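Local coordinates for NEDD8-conjugating enzyme UBC12 (Saccharomyces cerevisiae, PDB 3O2U), which accepts the ubiquitin-like protein Rub1/NEDD8 from its E1 enzyme and catalyses its covalent attachment to other proteins, chiefly the cullin Cdc53, at residues Thr136-Leu139 / Phe140-Leu143. Residues are numbered along the deposited sequence; the frame is centred on the assembly and turned at random.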
loop_
_atom_site.group_PDB
_atom_site.type_symbol
_atom_site.label_atom_id
_atom_site.label_comp_id
_atom_site.label_asym_id
_atom_site.label_seq_id
_atom_site.Cartn_x
_atom_site.Cartn_y
_atom_site.Cartn_z
ATOM N N THR A 136 2.805 -8.931 1.763
ATOM C CA THR A 136 3.265 -10.065 0.986
ATOM C C THR A 136 2.809 -9.939 -0.473
ATOM O O THR A 136 3.548 -10.281 -1.387
ATOM C CB THR A 136 2.752 -11.378 1.583
ATOM O OG1 THR A 136 3.285 -11.517 2.905
ATOM C CG2 THR A 136 3.197 -12.564 0.722
ATOM N N GLY A 137 1.588 -9.440 -0.680
ATOM C CA GLY A 137 1.055 -9.222 -2.017
ATOM C C GLY A 137 1.838 -8.211 -2.836
ATOM O O GLY A 137 2.055 -8.403 -4.036
ATOM N N LEU A 138 2.267 -7.131 -2.192
ATOM C CA LEU A 138 3.087 -6.112 -2.853
ATOM C C LEU A 138 4.447 -6.715 -3.235
ATOM O O LEU A 138 4.973 -6.475 -4.308
ATOM C CB LEU A 138 3.252 -4.893 -1.936
ATOM C CG LEU A 138 1.937 -4.146 -1.673
ATOM C CD1 LEU A 138 2.109 -2.997 -0.671
ATOM C CD2 LEU A 138 1.344 -3.643 -2.977
ATOM N N LEU A 139 5.004 -7.523 -2.353
ATOM C CA LEU A 139 6.263 -8.181 -2.664
ATOM C C LEU A 139 6.087 -9.062 -3.906
ATOM O O LEU A 139 6.821 -8.927 -4.881
ATOM C CB LEU A 139 6.715 -9.018 -1.481
ATOM C CG LEU A 139 8.046 -9.756 -1.676
ATOM C CD1 LEU A 139 9.137 -8.797 -2.122
ATOM C CD2 LEU A 139 8.447 -10.489 -0.398
ATOM N N PHE A 140 5.089 -9.937 -3.863
ATOM C CA PHE A 140 4.821 -10.926 -4.915
ATOM C C PHE A 140 4.602 -10.303 -6.307
ATOM O O PHE A 140 4.847 -10.942 -7.331
ATOM C CB PHE A 140 3.604 -11.768 -4.503
ATOM C CG PHE A 140 3.450 -13.054 -5.269
ATOM C CD1 PHE A 140 4.348 -14.092 -5.099
ATOM C CD2 PHE A 140 2.390 -13.230 -6.150
ATOM C CE1 PHE A 140 4.196 -15.288 -5.809
ATOM C CE2 PHE A 140 2.236 -14.417 -6.859
ATOM C CZ PHE A 140 3.136 -15.444 -6.687
ATOM N N LEU A 141 4.138 -9.057 -6.346
ATOM C CA LEU A 141 3.999 -8.341 -7.611
ATOM C C LEU A 141 5.335 -8.236 -8.345
ATOM O O LEU A 141 5.390 -8.213 -9.572
ATOM C CB LEU A 141 3.482 -6.913 -7.376
ATOM C CG LEU A 141 2.000 -6.626 -7.132
ATOM C CD1 LEU A 141 1.838 -5.158 -6.784
ATOM C CD2 LEU A 141 1.157 -6.965 -8.350
ATOM N N PHE A 142 6.411 -8.130 -7.585
ATOM C CA PHE A 142 7.734 -7.964 -8.177
ATOM C C PHE A 142 8.409 -9.302 -8.446
ATOM O O PHE A 142 9.294 -9.393 -9.298
ATOM C CB PHE A 142 8.610 -7.085 -7.279
ATOM C CG PHE A 142 8.086 -5.676 -7.149
ATOM C CD1 PHE A 142 7.262 -5.327 -6.093
ATOM C CD2 PHE A 142 8.374 -4.727 -8.115
ATOM C CE1 PHE A 142 6.760 -4.030 -5.975
ATOM C CE2 PHE A 142 7.857 -3.428 -8.020
ATOM C CZ PHE A 142 7.042 -3.086 -6.951
ATOM N N LEU A 143 7.985 -10.330 -7.715
ATOM C CA LEU A 143 8.492 -11.684 -7.913
ATOM C C LEU A 143 7.777 -12.383 -9.065
ATOM O O LEU A 143 8.379 -13.163 -9.804
ATOM C CB LEU A 143 8.332 -12.495 -6.631
ATOM C CG LEU A 143 9.055 -11.850 -5.462
ATOM C CD1 LEU A 143 8.932 -12.693 -4.197
ATOM C CD2 LEU A 143 10.510 -11.619 -5.822
#
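Phe142 sets the edge of its ring against the carbonyl of Leu138: CD1 of Phe142 lies 3.1 Å from Leu138 O, and the oxygen sits near the ring plane, as expected of an aromatic C-H facing a carbonyl. The torsion that places it is chi1 of -64°, which holds CG beside the backbone N and swings the ring back along the preceding turn. Leu138 and Leu141 run side by side, pointing the same way, and meet through CD2 of Leu138 and CD1 of Leu141 at 4.1 Å. Leu139 and Leu143 cross at a slant instead, CG of Leu139 lying 4.0 Å from CD1 of Leu143. Beneath these side chains the bonding changes along the helix. Phe140 N to Thr136 O is a nearly straight i to i+4 bond (2.9 Å, 166°), whereas Leu139 O takes both an i+3 bond from Phe142 N, at 2.8 Å from above the carbonyl plane, and a weak i+4 bond from Leu143 N. With weak i+3 bonds from Leu141 N to Leu138 O and Leu143 N to Phe140 O, this suggests mixed alpha and 3-10 character in the last turn of helix 131-143. In the UBC fold this helix follows the active-site region and packs on the four-stranded antiparallel sheet. The Phe142 ring accordingly touches Val70, Ile82 and Phe84 and makes edge-to-face contacts with His107 and Tyr77; an alanine here would probably open a gap between helix and sheet and deprive the rings of His107 and Tyr77 of the edge-to-face contact they make with it. Leu138 rests on Leu118 and Leu141 on Val116, the residues flanking Cys117, the predicted thioester-forming cysteine, whose side chain is about 7 Å from that of Leu141.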